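Local coordinates for 6-phospho-beta-glucosidase BglT (Thermotoga maritima, PDB 1UP7), which hydrolyses 6-phospho-beta-glucosides such as cellobiose 6'-phosphate to glucose 6-phosphate and glucose, using NAD and a manganese ion, at residues A[33-38]-A[68-73]; A[211-216]-A[231-236]; A[329-334]-A[367-372]. All coordinates share one frame; numbering follows the deposited sequence.

Contact 1 of 3, residues A[33-38]-A[68-73]. With NAD (nicotinamide-adenine-dinucleotide), chain I.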
loop_
_atom_site.group_PDB
_atom_site.type_symbol
_atom_site.label_atom_id
_atom_site.label_comp_id
_atom_site.label_asym_id
_atom_site.label_seq_id
_atom_site.Cartn_x
_atom_site.Cartn_y
_atom_site.Cartn_z
ATOM N N GLU A 33 25.204 -37.028 1.241
ATOM C CA GLU A 33 24.924 -37.517 2.581
ATOM C C GLU A 33 23.691 -36.892 3.225
ATOM O O GLU A 33 23.319 -35.750 2.951
ATOM C CB GLU A 33 26.152 -37.408 3.483
ATOM C CG GLU A 33 26.819 -36.039 3.475
ATOM C CD GLU A 33 28.130 -36.006 4.261
ATOM O OE1 GLU A 33 28.984 -36.874 4.002
ATOM O OE2 GLU A 33 28.302 -35.116 5.139
ATOM N N VAL A 34 23.036 -37.698 4.047
ATOM C CA VAL A 34 21.986 -37.231 4.929
ATOM C C VAL A 34 22.455 -37.452 6.364
ATOM O O VAL A 34 22.799 -38.570 6.754
ATOM C CB VAL A 34 20.633 -37.905 4.625
ATOM C CG1 VAL A 34 19.559 -37.363 5.536
ATOM C CG2 VAL A 34 20.255 -37.639 3.143
ATOM N N ILE A 35 22.525 -36.364 7.118
ATOM C CA ILE A 35 22.959 -36.448 8.503
ATOM C C ILE A 35 21.811 -36.132 9.465
ATOM O O ILE A 35 21.045 -35.177 9.261
ATOM C CB ILE A 35 24.182 -35.560 8.740
ATOM C CG1 ILE A 35 24.747 -35.806 10.143
ATOM C CG2 ILE A 35 23.800 -34.113 8.579
ATOM C CD1 ILE A 35 26.242 -35.438 10.270
ATOM N N PHE A 36 21.724 -36.940 10.514
ATOM C CA PHE A 36 20.606 -36.923 11.439
ATOM C C PHE A 36 21.045 -36.443 12.810
ATOM O O PHE A 36 22.099 -36.851 13.293
ATOM C CB PHE A 36 19.976 -38.335 11.552
ATOM C CG PHE A 36 19.336 -38.813 10.292
ATOM C CD1 PHE A 36 18.008 -38.474 9.998
ATOM C CD2 PHE A 36 20.057 -39.566 9.372
ATOM C CE1 PHE A 36 17.388 -38.908 8.813
ATOM C CE2 PHE A 36 19.464 -40.001 8.167
ATOM C CZ PHE A 36 18.107 -39.680 7.896
ATOM N N TYR A 37 20.240 -35.565 13.411
ATOM C CA TYR A 37 20.420 -35.146 14.779
ATOM C C TYR A 37 19.084 -35.270 15.517
ATOM O O TYR A 37 18.024 -34.960 14.948
ATOM C CB TYR A 37 20.958 -33.702 14.867
ATOM C CG TYR A 37 20.910 -33.216 16.290
ATOM C CD1 TYR A 37 21.740 -33.786 17.250
ATOM C CD2 TYR A 37 19.965 -32.284 16.703
ATOM C CE1 TYR A 37 21.689 -33.415 18.575
ATOM C CE2 TYR A 37 19.899 -31.885 18.048
ATOM C CZ TYR A 37 20.777 -32.462 18.978
ATOM O OH TYR A 37 20.739 -32.116 20.317
ATOM N N ASP A 38 19.149 -35.711 16.771
ATOM C CA ASP A 38 17.997 -35.796 17.681
ATOM C C ASP A 38 18.526 -35.670 19.129
ATOM O O ASP A 38 19.624 -36.119 19.421
ATOM C CB ASP A 38 17.290 -37.165 17.525
ATOM C CG ASP A 38 15.796 -37.123 17.854
ATOM O OD1 ASP A 38 15.410 -37.039 19.056
ATOM O OD2 ASP A 38 14.923 -37.175 16.946
ATOM N N GLU A 68 25.009 -28.525 15.705
ATOM C CA GLU A 68 26.006 -27.797 14.923
ATOM C C GLU A 68 26.692 -28.736 13.920
ATOM O O GLU A 68 26.862 -28.411 12.754
ATOM C CB GLU A 68 27.033 -27.129 15.846
ATOM C CG GLU A 68 28.001 -26.233 15.072
ATOM C CD GLU A 68 28.564 -25.063 15.904
ATOM O OE1 GLU A 68 27.812 -24.522 16.784
ATOM O OE2 GLU A 68 29.761 -24.686 15.659
ATOM N N GLY A 69 27.056 -29.921 14.402
ATOM C CA GLY A 69 27.683 -30.943 13.583
ATOM C C GLY A 69 26.804 -31.419 12.430
ATOM O O GLY A 69 27.307 -31.833 11.389
ATOM N N ALA A 70 25.490 -31.346 12.611
ATOM C CA ALA A 70 24.581 -31.747 11.568
ATOM C C ALA A 70 24.477 -30.692 10.457
ATOM O O ALA A 70 24.485 -31.060 9.280
ATOM C CB ALA A 70 23.203 -32.135 12.160
ATOM N N VAL A 71 24.440 -29.411 10.831
ATOM C CA VAL A 71 24.107 -28.335 9.906
ATOM C C VAL A 71 25.309 -27.638 9.278
ATOM O O VAL A 71 25.158 -26.943 8.270
ATOM C CB VAL A 71 23.204 -27.290 10.581
ATOM C CG1 VAL A 71 21.939 -27.944 11.108
ATOM C CG2 VAL A 71 23.976 -26.518 11.693
ATOM N N VAL A 72 26.497 -27.857 9.839
ATOM C CA VAL A 72 27.701 -27.102 9.472
ATOM C C VAL A 72 28.000 -27.094 7.965
ATOM O O VAL A 72 28.331 -26.023 7.397
ATOM C CB VAL A 72 28.950 -27.543 10.330
ATOM C CG1 VAL A 72 29.399 -28.997 10.017
ATOM C CG2 VAL A 72 30.115 -26.568 10.159
ATOM N N ASP A 73 27.894 -28.252 7.312
ATOM C CA ASP A 73 28.164 -28.314 5.870
ATOM C C ASP A 73 26.907 -28.624 5.041
ATOM O O ASP A 73 26.996 -29.114 3.906
ATOM C CB ASP A 73 29.251 -29.344 5.565
ATOM C CG ASP A 73 30.606 -28.935 6.110
ATOM O OD1 ASP A 73 30.994 -27.741 5.934
ATOM O OD2 ASP A 73 31.341 -29.745 6.738
HETATM P PA NAD I . 7.861 -36.585 17.358
HETATM O O1A NAD I . 7.351 -36.497 18.740
HETATM O O2A NAD I . 8.188 -38.008 16.857
HETATM O O5B NAD I . 9.192 -35.661 17.360
HETATM C C5B NAD I . 10.181 -35.861 16.383
HETATM C C4B NAD I . 11.554 -35.959 17.034
HETATM O O4B NAD I . 11.976 -34.682 17.505
HETATM C C3B NAD I . 11.640 -36.904 18.226
HETATM O O3B NAD I . 12.546 -37.945 17.893
HETATM C C2B NAD I . 12.181 -36.042 19.369
HETATM O O2B NAD I . 13.121 -36.733 20.165
HETATM C C1B NAD I . 12.874 -34.939 18.588
HETATM N N9A NAD I . 13.089 -33.695 19.321
HETATM C C8A NAD I . 12.312 -33.089 20.290
HETATM N N7A NAD I . 12.932 -31.934 20.615
HETATM C C5A NAD I . 14.031 -31.763 19.858
HETATM C C6A NAD I . 15.015 -30.785 19.793
HETATM N N6A NAD I . 14.987 -29.711 20.575
HETATM N N1A NAD I . 16.061 -30.936 18.890
HETATM C C2A NAD I . 16.133 -32.055 18.079
HETATM N N3A NAD I . 15.169 -33.030 18.175
HETATM C C4A NAD I . 14.147 -32.881 19.048
HETATM O O3 NAD I . 6.736 -35.898 16.435
HETATM P PN NAD I . 6.482 -36.074 14.863
HETATM O O1N NAD I . 5.096 -36.602 14.797
HETATM O O2N NAD I . 7.553 -36.753 14.168
HETATM O O5D NAD I . 6.531 -34.580 14.293
HETATM C C5D NAD I . 7.543 -33.636 14.595
HETATM C C4D NAD I . 7.007 -32.239 14.243
HETATM O O4D NAD I . 6.681 -32.103 12.860
HETATM C C3D NAD I . 5.726 -31.911 14.996
HETATM O O3D NAD I . 5.846 -30.573 15.374
HETATM C C2D NAD I . 4.612 -32.090 13.969
HETATM O O2D NAD I . 3.465 -31.285 14.179
HETATM C C1D NAD I . 5.292 -31.834 12.644
HETATM N N1N NAD I . 4.893 -32.849 11.665
HETATM C C2N NAD I . 5.936 -33.497 11.042
HETATM C C3N NAD I . 5.713 -34.472 10.100
HETATM C C7N NAD I . 6.905 -35.156 9.472
HETATM O O7N NAD I . 6.998 -35.404 8.082
HETATM N N7N NAD I . 7.914 -35.524 10.277
HETATM C C4N NAD I . 4.385 -34.783 9.797
HETATM C C5N NAD I . 3.304 -34.126 10.418
HETATM C C6N NAD I . 3.579 -33.142 11.368
#
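The ring of Tyr-37 leans obliquely past the adenine of NAD, while its CB rests on the methyl group of Ala-70. Its nearest ring atom, CE2, is 3.8 Å from C2A of NAD. CG is anti to the backbone N (chi1 170°), which carries the ring away from helix 67-71. Tyr-37 CB stays near the helix, 3.9 Å from Ala-70 CB. The second flat group is the carboxylate of Asp-38, which grips both hydroxyls of the adenosine ribose. NAD O2B donates to Asp-38 OD1 at 2.6 Å, and NAD O3B donates to Asp-38 OD2 at 2.7 Å. Each oxygen also accepts a backbone N-H, OD1 from Asp-40 and OD2 from Gly-11. Four bonds therefore fix the rotation of the carboxylate. An acidic residue at the end of the second strand, holding the ribose diol, is the classic mark of an NAD-binding Rossmann fold.

The rest of the contact is small: methyl groups of Ile-35 against Ala-70 and two backbone carbonyls. Ile-35 turns CG2 onto Ala-70, 4.1 Å from its CB. The same methyl packs tightly against the backbone, with CG2 3.2 Å from Ala-70 O. CG1 of Ile-35 extends away from the backbone N (chi1 -172°) and carries CD1 to 3.9 Å from Gly-69 O. Both carbonyl oxygens are satisfied by NH1 of Arg-4, whose NE forms a salt bridge with Glu-33 OE2.

Strand 33-37 runs between strands 4-8 and 60-63 of the parallel sheet. Helix 67-71 lies in the crossover from strand 60-63 to strand 76-79 and packs on the side of the sheet reached by Ile-35 and Tyr-37. Phe-36 points away from it and packs on helix 41-55.

Contact 2 of 3, residues A[211-216]-A[231-236]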
loop_
_atom_site.group_PDB
_atom_site.type_symbol
_atom_site.label_atom_id
_atom_site.label_comp_id
_atom_site.label_asym_id
_atom_site.label_seq_id
_atom_site.Cartn_x
_atom_site.Cartn_y
_atom_site.Cartn_z
ATOM N N LYS A 211 -16.662 -28.703 -11.266
ATOM C CA LYS A 211 -16.609 -30.163 -11.223
ATOM C C LYS A 211 -16.108 -30.663 -9.882
ATOM O O LYS A 211 -16.593 -31.662 -9.374
ATOM C CB LYS A 211 -15.677 -30.672 -12.314
ATOM C CG LYS A 211 -16.334 -30.904 -13.630
ATOM C CD LYS A 211 -15.283 -31.109 -14.730
ATOM C CE LYS A 211 -15.934 -31.069 -16.095
ATOM N NZ LYS A 211 -15.042 -30.342 -17.034
ATOM N N VAL A 212 -15.130 -29.956 -9.318
ATOM C CA VAL A 212 -14.584 -30.292 -8.010
ATOM C C VAL A 212 -15.628 -30.059 -6.924
ATOM O O VAL A 212 -15.808 -30.932 -6.069
ATOM C CB VAL A 212 -13.234 -29.545 -7.724
ATOM C CG1 VAL A 212 -12.762 -29.814 -6.329
ATOM C CG2 VAL A 212 -12.147 -29.964 -8.712
ATOM N N PHE A 213 -16.325 -28.920 -6.978
ATOM C CA PHE A 213 -17.412 -28.642 -6.031
ATOM C C PHE A 213 -18.518 -29.707 -6.143
ATOM O O PHE A 213 -18.949 -30.258 -5.133
ATOM C CB PHE A 213 -17.953 -27.230 -6.229
ATOM C CG PHE A 213 -17.118 -26.166 -5.581
ATOM C CD1 PHE A 213 -17.010 -26.096 -4.203
ATOM C CD2 PHE A 213 -16.471 -25.217 -6.351
ATOM C CE1 PHE A 213 -16.242 -25.085 -3.583
ATOM C CE2 PHE A 213 -15.692 -24.198 -5.752
ATOM C CZ PHE A 213 -15.581 -24.126 -4.375
ATOM N N GLU A 214 -18.930 -30.025 -7.368
ATOM C CA GLU A 214 -19.913 -31.089 -7.597
ATOM C C GLU A 214 -19.445 -32.432 -7.027
ATOM O O GLU A 214 -20.245 -33.204 -6.506
ATOM C CB GLU A 214 -20.263 -31.245 -9.075
ATOM C CG GLU A 214 -21.022 -30.056 -9.651
ATOM C CD GLU A 214 -22.504 -30.056 -9.294
ATOM O OE1 GLU A 214 -22.843 -29.645 -8.158
ATOM O OE2 GLU A 214 -23.335 -30.458 -10.150
ATOM N N ASN A 215 -18.150 -32.703 -7.115
ATOM C CA ASN A 215 -17.584 -33.944 -6.595
ATOM C C ASN A 215 -17.598 -34.016 -5.070
ATOM O O ASN A 215 -17.907 -35.072 -4.501
ATOM C CB ASN A 215 -16.139 -34.105 -7.085
ATOM C CG ASN A 215 -15.846 -35.509 -7.607
ATOM O OD1 ASN A 215 -14.960 -36.207 -7.082
ATOM N ND2 ASN A 215 -16.582 -35.929 -8.655
ATOM N N LEU A 216 -17.263 -32.906 -4.413
ATOM C CA LEU A 216 -17.338 -32.827 -2.959
ATOM C C LEU A 216 -18.694 -33.260 -2.353
ATOM O O LEU A 216 -18.721 -33.783 -1.237
ATOM C CB LEU A 216 -16.974 -31.426 -2.507
ATOM C CG LEU A 216 -15.525 -31.254 -2.034
ATOM C CD1 LEU A 216 -14.511 -31.518 -3.150
ATOM C CD2 LEU A 216 -15.336 -29.858 -1.472
ATOM N N TRP A 231 -24.727 -27.034 1.115
ATOM C CA TRP A 231 -25.100 -25.635 1.056
ATOM C C TRP A 231 -23.909 -24.713 1.382
ATOM O O TRP A 231 -23.802 -23.594 0.874
ATOM C CB TRP A 231 -26.297 -25.451 1.976
ATOM C CG TRP A 231 -26.012 -25.727 3.408
ATOM C CD1 TRP A 231 -26.370 -26.839 4.128
ATOM C CD2 TRP A 231 -25.328 -24.861 4.313
ATOM N NE1 TRP A 231 -25.960 -26.697 5.428
ATOM C CE2 TRP A 231 -25.326 -25.486 5.565
ATOM C CE3 TRP A 231 -24.770 -23.585 4.198
ATOM C CZ2 TRP A 231 -24.782 -24.897 6.680
ATOM C CZ3 TRP A 231 -24.203 -23.015 5.292
ATOM C CH2 TRP A 231 -24.219 -23.667 6.531
ATOM N N PHE A 232 -22.988 -25.238 2.181
ATOM C CA PHE A 232 -21.787 -24.520 2.633
ATOM C C PHE A 232 -20.872 -24.140 1.453
ATOM O O PHE A 232 -20.396 -23.012 1.314
ATOM C CB PHE A 232 -21.008 -25.362 3.669
ATOM C CG PHE A 232 -19.683 -24.724 4.098
ATOM C CD1 PHE A 232 -19.645 -23.791 5.117
ATOM C CD2 PHE A 232 -18.500 -25.058 3.467
ATOM C CE1 PHE A 232 -18.456 -23.190 5.481
ATOM C CE2 PHE A 232 -17.293 -24.439 3.798
ATOM C CZ PHE A 232 -17.262 -23.505 4.815
ATOM N N TYR A 233 -20.639 -25.120 0.605
ATOM C CA TYR A 233 -19.891 -24.918 -0.634
ATOM C C TYR A 233 -20.602 -24.039 -1.656
ATOM O O TYR A 233 -19.943 -23.240 -2.302
ATOM C CB TYR A 233 -19.495 -26.281 -1.236
ATOM C CG TYR A 233 -18.491 -27.022 -0.345
ATOM C CD1 TYR A 233 -17.238 -26.458 -0.075
ATOM C CD2 TYR A 233 -18.798 -28.272 0.234
ATOM C CE1 TYR A 233 -16.302 -27.101 0.730
ATOM C CE2 TYR A 233 -17.863 -28.926 1.065
ATOM C CZ TYR A 233 -16.617 -28.330 1.297
ATOM O OH TYR A 233 -15.668 -28.926 2.108
ATOM N N ASP A 234 -21.922 -24.166 -1.762
ATOM C CA ASP A 234 -22.719 -23.304 -2.623
ATOM C C ASP A 234 -22.686 -21.847 -2.167
ATOM O O ASP A 234 -22.788 -20.933 -2.999
ATOM C CB ASP A 234 -24.141 -23.844 -2.668
ATOM C CG ASP A 234 -24.209 -25.262 -3.227
ATOM O OD1 ASP A 234 -23.452 -25.580 -4.171
ATOM O OD2 ASP A 234 -25.007 -26.132 -2.804
ATOM N N SER A 235 -22.524 -21.646 -0.856
ATOM C CA SER A 235 -22.660 -20.334 -0.231
ATOM C C SER A 235 -21.348 -19.638 -0.210
ATOM O O SER A 235 -21.208 -18.526 -0.673
ATOM C CB SER A 235 -23.155 -20.523 1.194
ATOM O OG SER A 235 -24.464 -21.043 1.086
ATOM N N VAL A 236 -20.373 -20.334 0.350
ATOM C CA VAL A 236 -19.060 -19.802 0.596
ATOM C C VAL A 236 -18.225 -19.806 -0.687
ATOM O O VAL A 236 -17.372 -18.944 -0.876
ATOM C CB VAL A 236 -18.345 -20.647 1.670
ATOM C CG1 VAL A 236 -16.907 -20.219 1.845
ATOM C CG2 VAL A 236 -19.089 -20.576 3.002
#
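Leu-216 lays its CD2 methyl over one face of the Tyr-233 ring in a CH-pi contact. The methyl is 3.7 Å from the ring centroid and 21° off the ring normal. It is shifted toward the hydroxyl end, where Leu-216 CD2 comes to 3.4 Å from Tyr-233 CZ. The two side chains cross at about a right angle. Tyr-233 CG lies anti to the carbonyl carbon (chi1 -66°), which sets the ring beside Leu-216. Phe-232, the preceding residue, brings CD2 over the opposite face near the rim, so the tyrosine ring is held between two apolar groups.

Phe-213 meets the base of the same tyrosine. Its CD1 is 3.9 Å from Tyr-233 CB, and its CE1 is 3.9 Å from Tyr-233 CD1. Tyr-233 CD1 sits at the edge of the phenylalanine ring, in its plane. This is not a face-to-face stack. Phe-213 also makes a cation-pi contact with Arg-237.

This is helix-to-helix packing in the C-terminal domain, with Tyr-233 as the central side chain. Its side chain lies about 12 Å from that of Tyr-243, the proton acceptor. Helix 209-216 is backed by helix 166-177 through Val-212, and strand 239-240 touches both helices. Helix 230-236 in turn packs against Leu-384 and Leu-388 of the second subunit.

Contact 3 of 3, residues A[329-334]-A[367-372]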
loop_
_atom_site.group_PDB
_atom_site.type_symbol
_atom_site.label_atom_id
_atom_site.label_comp_id
_atom_site.label_asym_id
_atom_site.label_seq_id
_atom_site.Cartn_x
_atom_site.Cartn_y
_atom_site.Cartn_z
ATOM N N PRO A 329 -1.477 -7.474 3.064
ATOM C CA PRO A 329 -0.127 -6.872 3.075
ATOM C C PRO A 329 0.981 -7.793 2.550
ATOM O O PRO A 329 0.953 -8.994 2.752
ATOM C CB PRO A 329 0.111 -6.518 4.553
ATOM C CG PRO A 329 -1.274 -6.416 5.156
ATOM C CD PRO A 329 -2.063 -7.517 4.421
ATOM N N ASP A 330 1.962 -7.210 1.882
ATOM C CA ASP A 330 3.099 -7.963 1.369
ATOM C C ASP A 330 3.825 -8.821 2.402
ATOM O O ASP A 330 4.337 -9.887 2.076
ATOM C CB ASP A 330 4.138 -7.025 0.766
ATOM C CG ASP A 330 3.619 -6.252 -0.397
ATOM O OD1 ASP A 330 2.607 -6.684 -1.003
ATOM O OD2 ASP A 330 4.198 -5.183 -0.771
ATOM N N ASP A 331 3.929 -8.310 3.623
ATOM C CA ASP A 331 4.709 -8.964 4.670
ATOM C C ASP A 331 3.970 -10.099 5.372
ATOM O O ASP A 331 4.581 -10.793 6.179
ATOM C CB ASP A 331 5.169 -7.940 5.720
ATOM C CG ASP A 331 4.008 -7.117 6.253
ATOM O OD1 ASP A 331 3.246 -7.580 7.127
ATOM O OD2 ASP A 331 3.719 -6.002 5.786
ATOM N N TYR A 332 2.680 -10.301 5.110
ATOM C CA TYR A 332 2.005 -11.469 5.714
ATOM C C TYR A 332 2.684 -12.720 5.182
ATOM O O TYR A 332 2.772 -12.899 3.953
ATOM C CB TYR A 332 0.525 -11.538 5.351
ATOM C CG TYR A 332 -0.463 -10.756 6.215
ATOM C CD1 TYR A 332 -0.079 -9.599 6.930
ATOM C CD2 TYR A 332 -1.796 -11.171 6.293
ATOM C CE1 TYR A 332 -1.012 -8.884 7.709
ATOM C CE2 TYR A 332 -2.740 -10.476 7.087
ATOM C CZ TYR A 332 -2.340 -9.333 7.769
ATOM O OH TYR A 332 -3.276 -8.652 8.477
ATOM N N VAL A 333 3.202 -13.570 6.073
ATOM C CA VAL A 333 3.529 -14.940 5.660
ATOM C C VAL A 333 2.217 -15.689 5.391
ATOM O O VAL A 333 1.321 -15.727 6.257
ATOM C CB VAL A 333 4.380 -15.697 6.714
ATOM C CG1 VAL A 333 4.370 -17.192 6.456
ATOM C CG2 VAL A 333 5.839 -15.139 6.745
ATOM N N LEU A 334 2.102 -16.240 4.188
ATOM C CA LEU A 334 0.952 -17.016 3.779
ATOM C C LEU A 334 1.415 -18.366 3.245
ATOM O O LEU A 334 2.594 -18.556 2.948
ATOM C CB LEU A 334 0.191 -16.284 2.660
ATOM C CG LEU A 334 -0.302 -14.878 3.002
ATOM C CD1 LEU A 334 -0.892 -14.224 1.749
ATOM C CD2 LEU A 334 -1.280 -14.912 4.166
ATOM N N TYR A 367 -3.119 -12.354 15.785
ATOM C CA TYR A 367 -2.868 -13.202 16.903
ATOM C C TYR A 367 -1.412 -13.732 16.845
ATOM O O TYR A 367 -0.729 -13.754 17.868
ATOM C CB TYR A 367 -3.879 -14.364 16.921
ATOM C CG TYR A 367 -3.229 -15.602 17.448
ATOM C CD1 TYR A 367 -3.128 -15.794 18.815
ATOM C CD2 TYR A 367 -2.625 -16.544 16.576
ATOM C CE1 TYR A 367 -2.522 -16.900 19.324
ATOM C CE2 TYR A 367 -1.960 -17.674 17.085
ATOM C CZ TYR A 367 -1.908 -17.830 18.477
ATOM O OH TYR A 367 -1.278 -18.904 19.088
ATOM N N GLU A 368 -0.950 -14.145 15.659
ATOM C CA GLU A 368 0.404 -14.654 15.487
ATOM C C GLU A 368 1.459 -13.653 15.931
ATOM O O GLU A 368 2.410 -14.021 16.636
ATOM C CB GLU A 368 0.681 -15.069 14.036
ATOM C CG GLU A 368 0.084 -16.406 13.590
ATOM C CD GLU A 368 0.460 -16.727 12.145
ATOM O OE1 GLU A 368 0.849 -15.783 11.394
ATOM O OE2 GLU A 368 0.368 -17.914 11.741
ATOM N N ARG A 369 1.312 -12.400 15.498
ATOM C CA ARG A 369 2.304 -11.374 15.801
ATOM C C ARG A 369 2.232 -10.968 17.270
ATOM O O ARG A 369 3.277 -10.677 17.876
ATOM C CB ARG A 369 2.271 -10.147 14.848
ATOM C CG ARG A 369 1.926 -10.466 13.397
ATOM C CD ARG A 369 2.904 -10.098 12.301
ATOM N NE ARG A 369 2.329 -9.083 11.452
ATOM C CZ ARG A 369 2.534 -8.889 10.138
ATOM N NH1 ARG A 369 3.277 -9.685 9.407
ATOM N NH2 ARG A 369 1.921 -7.868 9.563
ATOM N N LEU A 370 1.032 -10.967 17.853
ATOM C CA LEU A 370 0.908 -10.665 19.274
ATOM C C LEU A 370 1.607 -11.762 20.098
ATOM O O LEU A 370 2.245 -11.475 21.124
ATOM C CB LEU A 370 -0.564 -10.563 19.702
ATOM C CG LEU A 370 -1.304 -9.259 19.336
ATOM C CD1 LEU A 370 -2.818 -9.422 19.546
ATOM C CD2 LEU A 370 -0.730 -8.039 20.113
ATOM N N THR A 371 1.477 -13.014 19.662
ATOM C CA THR A 371 2.155 -14.094 20.346
ATOM C C THR A 371 3.687 -13.935 20.273
ATOM O O THR A 371 4.384 -14.082 21.284
ATOM C CB THR A 371 1.687 -15.447 19.791
ATOM O OG1 THR A 371 0.277 -15.611 20.060
ATOM C CG2 THR A 371 2.340 -16.585 20.554
ATOM N N ILE A 372 4.190 -13.619 19.084
ATOM C CA ILE A 372 5.621 -13.433 18.873
ATOM C C ILE A 372 6.125 -12.261 19.723
ATOM O O ILE A 372 7.185 -12.340 20.344
ATOM C CB ILE A 372 5.914 -13.194 17.383
ATOM C CG1 ILE A 372 5.814 -14.528 16.600
ATOM C CG2 ILE A 372 7.222 -12.540 17.232
ATOM C CD1 ILE A 372 5.475 -14.348 15.110
#
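Arg-369 reaches from helix 355-376 to Asp-331 in a type I beta turn, residues 329-332, and the two form a salt bridge. The turn leads into strand 333-341 of the C-terminal domain. The CB of Arg-369 points toward the turn. CG and CD span the gap, and the chain bends at chi2 and chi3. This brings the guanidinium up to the carboxylate. CZ lies 3.4 Å from Asp-331 OD1, and both terminal nitrogens converge on that one oxygen. NH2 donates to Asp-331 OD1 at 2.8 Å and approaches nearly along the C-O bond direction. NH1 adds a weak, more bent bond to Asp-331 OD1 at 3.1 Å. Both nitrogens use OD1, so this is not the two-oxygen pairing of a bidentate bridge. The carboxylate and guanidinium planes are also 33° apart.

NH1 has a second anionic partner, Glu-149 OE2 on helix 144-155. The positive charge is thus shared between two carboxylates, which would be expected to stabilise it. Asp-331 O lies at the edge of the guanidinium but takes its hydrogen bond from Asn-153 ND2.

The guanidinium also stands beside Tyr-332, its plane almost perpendicular to the ring (89°). Arg-369 NH2 is 3.6 Å from Tyr-332 CE1. At the far end of the ring, Tyr-332 OH is hydrogen-bonded to His-362 ND1. Within the turn, Tyr-332 N is bonded to Pro-329 O at 3.2 Å, and Pro-329 CD sits over the centre of the tyrosine ring, 3.6 Å above its plane.

All three contacts are small and partly buried, but their chemistry differs. Contact 1 belongs to the Rossmann-type domain. It joins a sheet strand to a crossover helix. The contact itself is methyl packing, and the carboxylate at the end of its strand segment meets the cofactor. Contacts 2 and 3 both lie in the C-terminal domain and both touch the second subunit. Contact 2 joins two helices through aromatic and aliphatic groups. Contact 3 joins a turn to a long helix through charge. The centres of contacts 1 and 2 are 46 Å apart, on opposite sides of the chain's centre. Contact 3 lies about 30 Å from each, centre to centre.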